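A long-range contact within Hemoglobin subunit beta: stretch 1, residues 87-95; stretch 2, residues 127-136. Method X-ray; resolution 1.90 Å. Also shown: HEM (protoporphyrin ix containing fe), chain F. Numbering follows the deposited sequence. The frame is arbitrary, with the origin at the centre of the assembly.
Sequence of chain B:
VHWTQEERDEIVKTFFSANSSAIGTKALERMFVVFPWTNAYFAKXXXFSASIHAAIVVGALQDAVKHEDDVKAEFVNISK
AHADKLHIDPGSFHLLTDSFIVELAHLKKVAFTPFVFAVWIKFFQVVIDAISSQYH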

# COMPACT_ATOMS: atom_id res chain seq x y z
N HIS B 87 -11.60 -4.46 -17.53
CA HIS B 87 -11.95 -3.84 -16.23
C HIS B 87 -11.28 -4.55 -15.06
O HIS B 87 -11.91 -4.85 -14.05
CB HIS B 87 -13.49 -3.65 -16.11
CG HIS B 87 -14.04 -2.88 -17.28
ND1 HIS B 87 -14.66 -3.50 -18.34
CD2 HIS B 87 -13.93 -1.58 -17.61
CE1 HIS B 87 -14.97 -2.59 -19.26
NE2 HIS B 87 -14.52 -1.42 -18.85
N ILE B 88 -9.96 -4.79 -15.24
CA ILE B 88 -9.13 -5.33 -14.18
C ILE B 88 -8.61 -4.22 -13.29
O ILE B 88 -8.03 -3.24 -13.75
CB ILE B 88 -7.88 -6.09 -14.73
CG1 ILE B 88 -8.26 -7.08 -15.88
CG2 ILE B 88 -7.09 -6.68 -13.56
CD1 ILE B 88 -9.31 -8.09 -15.57
N ASP B 89 -8.78 -4.40 -12.00
CA ASP B 89 -8.25 -3.43 -11.02
C ASP B 89 -6.73 -3.49 -11.06
O ASP B 89 -6.22 -4.54 -10.83
CB ASP B 89 -8.74 -3.85 -9.63
CG ASP B 89 -8.29 -2.89 -8.53
OD1 ASP B 89 -8.75 -3.06 -7.38
OD2 ASP B 89 -7.51 -1.98 -8.83
N PRO B 90 -6.03 -2.39 -11.38
CA PRO B 90 -4.56 -2.50 -11.53
C PRO B 90 -3.84 -2.76 -10.19
O PRO B 90 -2.74 -3.30 -10.18
CB PRO B 90 -4.15 -1.18 -12.21
CG PRO B 90 -5.25 -0.15 -11.79
CD PRO B 90 -6.53 -1.04 -11.70
N GLY B 91 -4.54 -2.49 -9.09
CA GLY B 91 -4.03 -2.72 -7.74
C GLY B 91 -3.92 -4.17 -7.42
O GLY B 91 -3.30 -4.54 -6.42
N SER B 92 -4.55 -5.00 -8.25
CA SER B 92 -4.51 -6.45 -8.15
C SER B 92 -3.40 -7.10 -9.04
O SER B 92 -3.05 -8.27 -8.89
CB SER B 92 -5.89 -7.04 -8.46
OG SER B 92 -6.88 -6.55 -7.52
N PHE B 93 -2.83 -6.35 -9.97
CA PHE B 93 -1.71 -6.90 -10.75
C PHE B 93 -0.56 -7.54 -9.92
O PHE B 93 -0.09 -8.63 -10.25
CB PHE B 93 -1.11 -5.82 -11.66
CG PHE B 93 -1.99 -5.45 -12.88
CD1 PHE B 93 -2.69 -6.44 -13.56
CD2 PHE B 93 -2.10 -4.13 -13.31
CE1 PHE B 93 -3.48 -6.16 -14.63
CE2 PHE B 93 -2.86 -3.82 -14.42
CZ PHE B 93 -3.58 -4.84 -15.09
N HIS B 94 -0.07 -6.87 -8.88
CA HIS B 94 1.01 -7.42 -8.07
C HIS B 94 0.62 -8.68 -7.30
O HIS B 94 1.46 -9.35 -6.77
CB HIS B 94 1.58 -6.34 -7.10
CG HIS B 94 0.76 -6.16 -5.86
ND1 HIS B 94 1.01 -6.85 -4.69
CD2 HIS B 94 -0.34 -5.41 -5.62
CE1 HIS B 94 0.10 -6.52 -3.78
NE2 HIS B 94 -0.73 -5.66 -4.33
N LEU B 95 -0.67 -8.92 -7.09
CA LEU B 95 -1.10 -10.17 -6.45
C LEU B 95 -0.74 -11.35 -7.35
O LEU B 95 -0.35 -12.40 -6.88
CB LEU B 95 -2.60 -10.12 -6.18
CG LEU B 95 -3.01 -8.92 -5.33
CD1 LEU B 95 -4.58 -8.90 -5.04
CD2 LEU B 95 -2.22 -8.95 -4.03
N VAL B 127 7.08 -4.66 -15.23
CA VAL B 127 5.87 -5.23 -15.84
C VAL B 127 4.59 -4.60 -15.27
O VAL B 127 3.69 -4.23 -16.04
CB VAL B 127 5.85 -6.77 -15.73
CG1 VAL B 127 4.50 -7.39 -16.23
CG2 VAL B 127 7.04 -7.37 -16.47
N ILE B 128 4.49 -4.44 -13.96
CA ILE B 128 3.26 -3.82 -13.40
C ILE B 128 3.11 -2.39 -13.95
O ILE B 128 2.02 -1.98 -14.39
CB ILE B 128 3.23 -3.80 -11.84
CG1 ILE B 128 3.15 -5.23 -11.27
CG2 ILE B 128 2.03 -2.93 -11.32
CD1 ILE B 128 3.61 -5.35 -9.76
N ASP B 129 4.22 -1.64 -13.98
CA ASP B 129 4.10 -0.26 -14.46
C ASP B 129 3.63 -0.25 -15.92
O ASP B 129 2.78 0.54 -16.31
CB ASP B 129 5.42 0.48 -14.31
CG ASP B 129 5.82 0.68 -12.88
OD1 ASP B 129 6.95 1.12 -12.68
OD2 ASP B 129 5.03 0.39 -11.97
N ALA B 130 4.16 -1.17 -16.72
CA ALA B 130 3.87 -1.26 -18.16
C ALA B 130 2.39 -1.57 -18.45
O ALA B 130 1.75 -0.91 -19.30
CB ALA B 130 4.74 -2.28 -18.80
N ILE B 131 1.86 -2.58 -17.77
CA ILE B 131 0.48 -2.98 -17.93
C ILE B 131 -0.53 -2.02 -17.22
O ILE B 131 -1.73 -1.98 -17.57
CB ILE B 131 0.26 -4.47 -17.52
CG1 ILE B 131 -1.01 -5.03 -18.18
CG2 ILE B 131 0.43 -4.66 -15.95
CD1 ILE B 131 -1.25 -6.53 -17.93
N SER B 132 -0.03 -1.19 -16.31
CA SER B 132 -0.84 -0.13 -15.67
C SER B 132 -0.89 1.20 -16.40
O SER B 132 -1.70 2.06 -16.04
CB SER B 132 -0.39 0.12 -14.23
OG SER B 132 -0.39 -1.08 -13.49
N SER B 133 -0.07 1.36 -17.43
CA SER B 133 0.18 2.70 -17.97
C SER B 133 -1.02 3.34 -18.69
O SER B 133 -1.19 4.56 -18.69
CB SER B 133 1.42 2.70 -18.88
OG SER B 133 1.79 4.05 -19.22
N GLN B 134 -1.91 2.51 -19.23
CA GLN B 134 -3.08 3.04 -19.92
C GLN B 134 -4.34 3.13 -19.09
O GLN B 134 -5.43 3.28 -19.64
CB GLN B 134 -3.36 2.19 -21.15
CG GLN B 134 -2.15 2.17 -22.09
CD GLN B 134 -1.82 3.57 -22.63
OE1 GLN B 134 -0.63 3.92 -22.78
NE2 GLN B 134 -2.86 4.37 -22.94
N TYR B 135 -4.24 2.98 -17.78
CA TYR B 135 -5.45 3.20 -16.96
C TYR B 135 -5.59 4.70 -16.79
O TYR B 135 -4.66 5.37 -16.36
CB TYR B 135 -5.36 2.54 -15.58
CG TYR B 135 -5.61 1.07 -15.61
CD1 TYR B 135 -6.75 0.56 -15.06
CD2 TYR B 135 -4.70 0.18 -16.23
CE1 TYR B 135 -6.99 -0.81 -15.07
CE2 TYR B 135 -4.93 -1.21 -16.26
CZ TYR B 135 -6.08 -1.68 -15.67
OH TYR B 135 -6.37 -3.02 -15.67
N HIS B 136 -6.74 5.23 -17.16
CA HIS B 136 -6.92 6.68 -17.10
C HIS B 136 -8.16 7.01 -16.34
O HIS B 136 -8.29 8.12 -15.84
CB HIS B 136 -6.93 7.25 -18.51
CG HIS B 136 -5.58 7.20 -19.15
ND1 HIS B 136 -4.44 7.57 -18.47
CD2 HIS B 136 -5.17 6.76 -20.36
CE1 HIS B 136 -3.39 7.41 -19.26
NE2 HIS B 136 -3.81 6.92 -20.41
CHA HEM F . -5.90 -11.21 -20.80
CHB HEM F . -1.24 -10.46 -19.82
CHC HEM F . -2.48 -9.71 -15.26
CHD HEM F . -7.17 -10.74 -16.17
C1A HEM F . -4.56 -10.98 -20.91
C2A HEM F . -3.86 -10.92 -22.14
C3A HEM F . -2.58 -10.73 -21.87
C4A HEM F . -2.44 -10.66 -20.46
CMA HEM F . -1.45 -10.60 -22.91
CAA HEM F . -4.47 -11.08 -23.55
CBA HEM F . -5.07 -9.76 -24.04
CGA HEM F . -5.52 -9.94 -25.48
O1A HEM F . -4.67 -9.91 -26.40
O2A HEM F . -6.73 -10.13 -25.70
C1B HEM F . -1.12 -10.20 -18.50
C2B HEM F . 0.11 -9.91 -17.77
C3B HEM F . -0.26 -9.71 -16.49
C4B HEM F . -1.72 -9.86 -16.39
CMB HEM F . 1.58 -9.85 -18.31
CAB HEM F . 0.67 -9.37 -15.32
CBB HEM F . 0.32 -8.29 -14.61
C1C HEM F . -3.85 -9.96 -15.11
C2C HEM F . -4.58 -9.99 -13.86
C3C HEM F . -5.85 -10.30 -14.12
C4C HEM F . -5.99 -10.44 -15.53
CMC HEM F . -4.05 -9.78 -12.45
CAC HEM F . -7.00 -10.43 -13.10
CBC HEM F . -6.83 -11.06 -11.91
C1D HEM F . -7.26 -11.04 -17.49
C2D HEM F . -8.44 -11.51 -18.19
C3D HEM F . -8.00 -11.65 -19.64
C4D HEM F . -6.62 -11.26 -19.67
CMD HEM F . -9.83 -11.82 -17.61
CAD HEM F . -8.81 -12.13 -20.87
CBD HEM F . -8.85 -13.64 -20.94
CGD HEM F . -9.88 -13.96 -22.03
O1D HEM F . -9.47 -14.52 -23.08
O2D HEM F . -11.13 -13.68 -21.90
NA HEM F . -3.67 -10.83 -19.86
NB HEM F . -2.19 -10.14 -17.64
NC HEM F . -4.74 -10.24 -16.13
ND HEM F . -6.23 -10.89 -18.40
FE HEM F . -4.25 -10.40 -17.97
O HOH W 1 -3.80 -12.39 -17.13

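The contact is a small, mostly apolar packing of side chains, 385 Å² buried over both sides, pinned by one hydrogen bond from a tyrosine hydroxyl to a backbone carbonyl. That bond is short: Tyr-135 OH donates to Ile-88 O at 2.5 Å, with the carbonyl oxygen at the ring edge, near its plane, where a phenol hydroxyl can reach it. The type I turn from Ser-132 to Tyr-135, closed by Tyr-135 N to Ser-132 O at 3.2 Å, ends at the residue that bears the ring, and the CA-to-CB bond of Tyr-135 points toward stretch 1. Over one face of the ring lies Pro-90, its CG 3.9 Å from the Tyr-135 ring centroid and 22° off the normal, a CH-pi contact suited to a compact aliphatic ring.

Phe-93, buried and giving up 95 Å² to stretch 2, repeats the arrangement in reverse. Ile-131 CG2 sits 3.8 Å from the Phe-93 ring centroid, 17° off the normal, while Ser-132 OG approaches the ring edge, 3.5 Å from Phe-93 CD2. That hydroxyl is already satisfied, donating from Ser-132 OG to Ile-128 O at 2.7 Å, so it can border apolar atoms. Farther along, Ile-128 CD1 reaches His-94 CB at 3.5 Å. Ile-131 and Phe-93 also border the heme: Ile-131 CD1 is 3.6 Å from HEM C3B, and Phe-93 CD1 is 3.7 Å from HEM CBB.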